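Local coordinates for protein teicoplanin pseudoaglycone deacetylases Orf2 (Actinoplanes teichomyceticus, PDB 3DFF) that probably removes the acetyl group from the sugar of a teicoplanin pseudoaglycone, as a zinc-dependent deacetylase of the PIG-L family involved in lipoglycopeptide antibiotic biosynthesis, at residues A12-H16 / L17-V21; I158-P162 / D163-T167. All coordinates share one frame; numbering follows the deposited sequence.

Interaction 1 of 2, residues A12-H16 / L17-V21; sequences AISPH and LDDAV. With ZN (zinc ion), chain B.
His16 and Asp19 meet at a zinc ion in a local turn between strand end and helix start. The metal is held by His16 ND1 at 2.1 Å and, unevenly, by Asp19, whose OD2 lies 2.1 Å and whose OD1 2.6 Å from the zinc; His164 and waters 1 and 2 complete the shell. Ring and carboxylate run side by side, their planes 49° apart. With CG anti to the carbonyl carbon (chi1 -59°), His16 sends its ring away from the turn, and NE2 is hydrogen-bonded to Asp163.

Hydrogen bonds position these ligands. Asp19 OD2 accepts the N-H of His16 at 3.0 Å on its anti lone pair, in a bent bond, so one oxygen serves metal and backbone, which, with the zinc, helps fix the carboxylate's rotation. Ser14 OG receives the N-H of Ala20 at 3.1 Å and itself donates to His16 O at 2.7 Å, tying the first helical turn to the strand end. The chain kinks in an inverse gamma turn centred on Leu17, where Asp18 N makes a weak bond to His16 O. Asp18 is second-shell: its OD1 accepts a bond from zinc-bound water 1 at 2.6 Å.

Van der Waals packing is modest: the CB atoms of Ser14 and Ala20 approach to 3.7 Å, and the Pro15 ring crosses the Asp19 side chain at about a right angle, CD near its CB and OD2. All touching residues are buried, where strand 9-14 passes into helix 19-33; strand 37-42 packs beside Ser14 and Ala20, helix 71-85 against Leu17, and helix 162-178 against Pro15.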
ATOM      1  N   ALA A  12      -0.132   7.605  -7.286  1.00 19.94           N
ATOM      2  CA  ALA A  12       0.287   6.725  -6.203  1.00 19.35           C
ATOM      3  C   ALA A  12      -0.468   5.414  -6.376  1.00 19.33           C
ATOM      4  O   ALA A  12      -1.665   5.416  -6.667  1.00 20.23           O
ATOM      5  CB  ALA A  12       0.020   7.345  -4.866  1.00 19.99           C
ATOM      6  N   ILE A  13       0.234   4.299  -6.217  1.00 17.68           N
ATOM      7  CA  ILE A  13      -0.417   2.992  -6.349  1.00 17.00           C
ATOM      8  C   ILE A  13      -0.311   2.238  -5.031  1.00 16.64           C
ATOM      9  O   ILE A  13       0.761   1.765  -4.663  1.00 16.60           O
ATOM     10  CB  ILE A  13       0.181   2.206  -7.506  1.00 16.99           C
ATOM     11  CG1 ILE A  13       0.101   3.037  -8.809  1.00 15.64           C
ATOM     12  CG2 ILE A  13      -0.509   0.849  -7.682  1.00 18.64           C
ATOM     13  CD1 ILE A  13       0.646   2.348  -9.987  1.00 17.33           C
ATOM     14  N   SER A  14      -1.434   2.170  -4.326  1.00 16.36           N
ATOM     15  CA  SER A  14      -1.475   1.562  -3.003  1.00 15.61           C
ATOM     16  C   SER A  14      -1.936   0.105  -3.098  1.00 15.70           C
ATOM     17  O   SER A  14      -2.918  -0.176  -3.775  1.00 16.27           O
ATOM     18  CB  SER A  14      -2.442   2.347  -2.132  1.00 15.81           C
ATOM     19  OG  SER A  14      -2.377   1.907  -0.783  1.00 16.88           O
ATOM     20  N   PRO A  15      -1.257  -0.829  -2.406  1.00 14.40           N
ATOM     21  CA  PRO A  15      -1.772  -2.210  -2.400  1.00 14.62           C
ATOM     22  C   PRO A  15      -3.145  -2.273  -1.754  1.00 14.92           C
ATOM     23  O   PRO A  15      -4.084  -2.798  -2.372  1.00 15.41           O
ATOM     24  CB  PRO A  15      -0.732  -3.004  -1.571  1.00 14.79           C
ATOM     25  CG  PRO A  15       0.402  -2.104  -1.385  1.00 17.48           C
ATOM     26  CD  PRO A  15      -0.029  -0.679  -1.607  1.00 15.93           C
ATOM     27  N   HIS A  16      -3.270  -1.749  -0.531  1.00 13.55           N
ATOM     28  CA  HIS A  16      -4.506  -1.846   0.240  1.00 14.47           C
ATOM     29  C   HIS A  16      -5.030  -0.477   0.591  1.00 15.27           C
ATOM     30  O   HIS A  16      -4.344   0.531   0.417  1.00 15.53           O
ATOM     31  CB  HIS A  16      -4.277  -2.587   1.558  1.00 15.50           C
ATOM     32  CG  HIS A  16      -3.761  -3.970   1.380  1.00 14.94           C
ATOM     33  ND1 HIS A  16      -2.552  -4.383   1.902  1.00 15.79           N
ATOM     34  CD2 HIS A  16      -4.299  -5.049   0.765  1.00 16.15           C
ATOM     35  CE1 HIS A  16      -2.371  -5.659   1.610  1.00 16.99           C
ATOM     36  NE2 HIS A  16      -3.406  -6.079   0.903  1.00 16.86           N
ATOM     37  N   LEU A  17      -6.261  -0.457   1.100  1.00 15.71           N
ATOM     38  CA  LEU A  17      -6.921   0.775   1.512  1.00 16.86           C
ATOM     39  C   LEU A  17      -6.377   1.243   2.866  1.00 17.86           C
ATOM     40  O   LEU A  17      -6.960   0.958   3.924  1.00 19.08           O
ATOM     41  CB  LEU A  17      -8.444   0.553   1.534  1.00 17.51           C
ATOM     42  CG  LEU A  17      -9.065   0.171   0.182  1.00 15.66           C
ATOM     43  CD1 LEU A  17     -10.386  -0.520   0.346  1.00 16.76           C
ATOM     44  CD2 LEU A  17      -9.248   1.438  -0.705  1.00 18.84           C
ATOM     45  N   ASP A  18      -5.240   1.935   2.798  1.00 17.57           N
ATOM     46  CA  ASP A  18      -4.533   2.538   3.946  1.00 18.04           C
ATOM     47  C   ASP A  18      -3.049   2.749   3.666  1.00 17.36           C
ATOM     48  O   ASP A  18      -2.440   3.633   4.247  1.00 17.06           O
ATOM     49  CB  ASP A  18      -4.700   1.752   5.253  1.00 18.58           C
ATOM     50  CG  ASP A  18      -4.235   0.277   5.153  1.00 20.70           C
ATOM     51  OD1 ASP A  18      -3.692  -0.169   4.123  1.00 22.32           O
ATOM     52  OD2 ASP A  18      -4.467  -0.455   6.141  1.00 27.13           O
ATOM     53  N   ASP A  19      -2.455   1.944   2.790  1.00 17.10           N
ATOM     54  CA  ASP A  19      -0.988   1.889   2.721  1.00 15.96           C
ATOM     55  C   ASP A  19      -0.378   3.201   2.244  1.00 16.53           C
ATOM     56  O   ASP A  19       0.624   3.656   2.802  1.00 17.12           O
ATOM     57  CB  ASP A  19      -0.502   0.741   1.821  1.00 16.73           C
ATOM     58  CG  ASP A  19      -0.746  -0.624   2.430  1.00 16.34           C
ATOM     59  OD1 ASP A  19      -0.270  -0.888   3.552  1.00 17.61           O
ATOM     60  OD2 ASP A  19      -1.415  -1.445   1.779  1.00 16.74           O
ATOM     61  N   ALA A  20      -0.976   3.802   1.223  1.00 16.35           N
ATOM     62  CA  ALA A  20      -0.440   5.052   0.656  1.00 16.87           C
ATOM     63  C   ALA A  20      -0.485   6.162   1.684  1.00 17.26           C
ATOM     64  O   ALA A  20       0.463   6.978   1.777  1.00 17.94           O
ATOM     65  CB  ALA A  20      -1.246   5.459  -0.599  1.00 17.33           C
ATOM     66  N   VAL A  21      -1.576   6.232   2.438  1.00 16.99           N
ATOM     67  CA  VAL A  21      -1.695   7.293   3.451  1.00 17.32           C
ATOM     68  C   VAL A  21      -0.697   7.049   4.589  1.00 17.44           C
ATOM     69  O   VAL A  21       0.048   7.947   4.979  1.00 18.23           O
ATOM     70  CB  VAL A  21      -3.139   7.470   3.944  1.00 17.98           C
ATOM     71  CG1 VAL A  21      -3.196   8.457   5.104  1.00 18.62           C
ATOM     72  CG2 VAL A  21      -4.019   7.945   2.771  1.00 18.44           C
TER
HETATM   73 ZN    ZN B 274      -1.198  -3.197   2.969  1.00 18.53          ZN
HETATM   74  O   HOH W   1      -2.679  -2.506   4.302  1.00 19.58           O
HETATM   75  O   HOH W   2      -0.654  -4.560   4.332  1.00 22.42           O

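Interaction 2 of 2, residues I158-P162 / D163-T167; sequences IGEHP and DHEAT. With ZN (zinc ion), chain B.
His161 O faces the backbone N-H groups of the first helical turn, marking where the loop 158-161 gives way to helix 162-178. It accepts a nearly straight bond from Glu165 N at 2.9 Å and a weak, bent one from His164 N. Pro162 O takes the next helical bond, from Ala166 N, also at 2.9 Å. Asp163 O is gripped by both the backbone N and the OG1 of Thr167, which reach it from opposite faces of its plane.

His161 thus occupies the N-cap position and Pro162 the first helical residue, a place where a proline costs no helical hydrogen bond. This helix start follows strand 151-155 and supplies His164 to the zinc site of the PIG-L fold, with NE2 2.1 Å from the metal. Its other ring nitrogen, ND1, is bonded to Asp187, which would hold the ring's rotation.

With CG anti to the backbone N (chi1 -174°), the imidazole of His161 lies beside the helix start. Its CD2 edge meets Asp163 N at 3.0 Å, nearly in the ring plane, and touches Asp163 CB at 3.3 Å. The ring runs alongside the Asp163 side chain, whose carboxylate is held by Arg101 through OD1 and by His16 and Ser98 through OD2. The rings of His161 and His164 meet obliquely, their planes 41° apart. On the more exposed side, Glu165 brings OE2 to 3.5 Å from the aliphatic Glu160 CB; the two extended side chains point the same way, carboxylate planes 21° apart, and their like charges lie near but not in contact, so the pair is probably no source of attraction.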
ATOM      1  N   ILE A 158       8.326  -3.765   1.824  1.00 16.88           N
ATOM      2  CA  ILE A 158       8.952  -4.134   3.097  1.00 18.26           C
ATOM      3  C   ILE A 158       7.885  -4.837   3.938  1.00 18.56           C
ATOM      4  O   ILE A 158       6.736  -4.383   4.010  1.00 18.54           O
ATOM      5  CB  ILE A 158       9.516  -2.890   3.790  1.00 18.08           C
ATOM      6  CG1 ILE A 158      10.701  -2.347   2.986  1.00 18.98           C
ATOM      7  CG2 ILE A 158       9.935  -3.184   5.252  1.00 18.26           C
ATOM      8  CD1 ILE A 158      11.033  -0.881   3.287  1.00 20.60           C
ATOM      9  N   GLY A 159       8.258  -5.973   4.539  1.00 19.94           N
ATOM     10  CA  GLY A 159       7.291  -6.785   5.271  1.00 20.58           C
ATOM     11  C   GLY A 159       6.758  -7.966   4.481  1.00 21.06           C
ATOM     12  O   GLY A 159       6.111  -8.849   5.048  1.00 21.15           O
ATOM     13  N   GLU A 160       7.001  -7.948   3.164  1.00 21.10           N
ATOM     14  CA  GLU A 160       6.765  -9.087   2.257  1.00 22.98           C
ATOM     15  C   GLU A 160       5.299  -9.542   2.156  1.00 21.46           C
ATOM     16  O   GLU A 160       5.032 -10.720   1.868  1.00 22.40           O
ATOM     17  CB  GLU A 160       7.694 -10.277   2.605  1.00 23.09           C
ATOM     18  CG  GLU A 160       9.198  -9.957   2.510  1.00 26.87           C
ATOM     19  CD  GLU A 160      10.105 -11.119   2.922  1.00 27.33           C
ATOM     20  OE1 GLU A 160      11.221 -10.849   3.419  1.00 34.31           O
ATOM     21  OE2 GLU A 160       9.721 -12.290   2.747  1.00 33.32           O
ATOM     22  N   HIS A 161       4.345  -8.629   2.370  1.00 20.19           N
ATOM     23  CA  HIS A 161       2.935  -8.999   2.192  1.00 19.47           C
ATOM     24  C   HIS A 161       2.741  -9.323   0.704  1.00 19.63           C
ATOM     25  O   HIS A 161       3.123  -8.519  -0.170  1.00 18.24           O
ATOM     26  CB  HIS A 161       1.972  -7.892   2.611  1.00 19.61           C
ATOM     27  CG  HIS A 161       0.533  -8.307   2.559  1.00 19.82           C
ATOM     28  ND1 HIS A 161      -0.258  -8.398   3.685  1.00 22.26           N
ATOM     29  CD2 HIS A 161      -0.256  -8.666   1.515  1.00 15.54           C
ATOM     30  CE1 HIS A 161      -1.471  -8.789   3.335  1.00 20.74           C
ATOM     31  NE2 HIS A 161      -1.494  -8.970   2.024  1.00 21.97           N
ATOM     32  N   PRO A 162       2.175 -10.494   0.395  1.00 19.19           N
ATOM     33  CA  PRO A 162       2.047 -10.890  -1.020  1.00 19.20           C
ATOM     34  C   PRO A 162       1.352  -9.834  -1.902  1.00 18.08           C
ATOM     35  O   PRO A 162       1.705  -9.669  -3.090  1.00 18.22           O
ATOM     36  CB  PRO A 162       1.186 -12.149  -0.952  1.00 19.66           C
ATOM     37  CG  PRO A 162       1.353 -12.683   0.444  1.00 22.04           C
ATOM     38  CD  PRO A 162       1.705 -11.538   1.333  1.00 20.43           C
ATOM     39  N   ASP A 163       0.362  -9.149  -1.343  1.00 16.08           N
ATOM     40  CA  ASP A 163      -0.369  -8.130  -2.082  1.00 15.15           C
ATOM     41  C   ASP A 163       0.528  -6.923  -2.343  1.00 15.43           C
ATOM     42  O   ASP A 163       0.391  -6.243  -3.369  1.00 15.21           O
ATOM     43  CB  ASP A 163      -1.608  -7.673  -1.311  1.00 16.12           C
ATOM     44  CG  ASP A 163      -2.715  -8.734  -1.267  1.00 17.05           C
ATOM     45  OD1 ASP A 163      -2.673  -9.689  -2.071  1.00 17.07           O
ATOM     46  OD2 ASP A 163      -3.650  -8.581  -0.451  1.00 17.72           O
ATOM     47  N   HIS A 164       1.422  -6.631  -1.401  1.00 14.31           N
ATOM     48  CA  HIS A 164       2.379  -5.532  -1.574  1.00 14.62           C
ATOM     49  C   HIS A 164       3.393  -5.874  -2.642  1.00 14.68           C
ATOM     50  O   HIS A 164       3.728  -5.026  -3.481  1.00 15.11           O
ATOM     51  CB  HIS A 164       3.094  -5.211  -0.260  1.00 14.52           C
ATOM     52  CG  HIS A 164       2.242  -4.451   0.709  1.00 14.41           C
ATOM     53  ND1 HIS A 164       2.723  -3.388   1.450  1.00 15.58           N
ATOM     54  CD2 HIS A 164       0.937  -4.595   1.055  1.00 14.68           C
ATOM     55  CE1 HIS A 164       1.747  -2.908   2.201  1.00 15.41           C
ATOM     56  NE2 HIS A 164       0.653  -3.624   1.987  1.00 16.46           N
ATOM     57  N   GLU A 165       3.884  -7.118  -2.619  1.00 15.75           N
ATOM     58  CA  GLU A 165       4.824  -7.567  -3.657  1.00 15.83           C
ATOM     59  C   GLU A 165       4.173  -7.592  -5.038  1.00 16.34           C
ATOM     60  O   GLU A 165       4.797  -7.160  -6.005  1.00 17.11           O
ATOM     61  CB  GLU A 165       5.417  -8.934  -3.299  1.00 16.34           C
ATOM     62  CG  GLU A 165       6.243  -8.851  -2.035  1.00 19.47           C
ATOM     63  CD  GLU A 165       7.022 -10.107  -1.718  1.00 24.44           C
ATOM     64  OE1 GLU A 165       6.722 -11.178  -2.284  1.00 26.34           O
ATOM     65  OE2 GLU A 165       7.939 -10.016  -0.879  1.00 25.88           O
ATOM     66  N   ALA A 166       2.939  -8.071  -5.133  1.00 16.23           N
ATOM     67  CA  ALA A 166       2.228  -8.074  -6.435  1.00 16.78           C
ATOM     68  C   ALA A 166       2.042  -6.659  -6.976  1.00 16.88           C
ATOM     69  O   ALA A 166       2.242  -6.412  -8.172  1.00 18.24           O
ATOM     70  CB  ALA A 166       0.881  -8.753  -6.296  1.00 17.35           C
ATOM     71  N   THR A 167       1.675  -5.723  -6.102  1.00 16.16           N
ATOM     72  CA  THR A 167       1.454  -4.337  -6.502  1.00 16.22           C
ATOM     73  C   THR A 167       2.757  -3.734  -7.015  1.00 16.44           C
ATOM     74  O   THR A 167       2.796  -3.104  -8.083  1.00 17.04           O
ATOM     75  CB  THR A 167       0.929  -3.524  -5.305  1.00 16.25           C
ATOM     76  OG1 THR A 167      -0.358  -4.047  -4.928  1.00 15.42           O
ATOM     77  CG2 THR A 167       0.794  -2.049  -5.674  1.00 15.48           C
TER
HETATM   78 ZN    ZN B 274      -1.198  -3.197   2.969  1.00 18.53          ZN
HETATM   79  O   HOH W   1      -2.679  -2.506   4.302  1.00 19.58           O
HETATM   80  O   HOH W   2      -0.654  -4.560   4.332  1.00 22.42           O

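Both interactions are turns leading into a helix that follows a parallel strand of the same sheet, and they converge on one zinc ion and its two waters. Interaction 1 is entirely buried and gives two protein ligands, while interaction 2 gives one and runs from a buried metal side to an exposed edge of glutamates and proline. Their chemistry differs accordingly: 12-21 relies on side chains bonding to backbone across the turn, whereas 158-167 relies mostly on helical backbone bonds. They also touch directly: Asp163 of interaction 2 is a second-shell partner of the zinc ligand His16, and Pro15 CA packs 3.4 Å from Thr167 OG1.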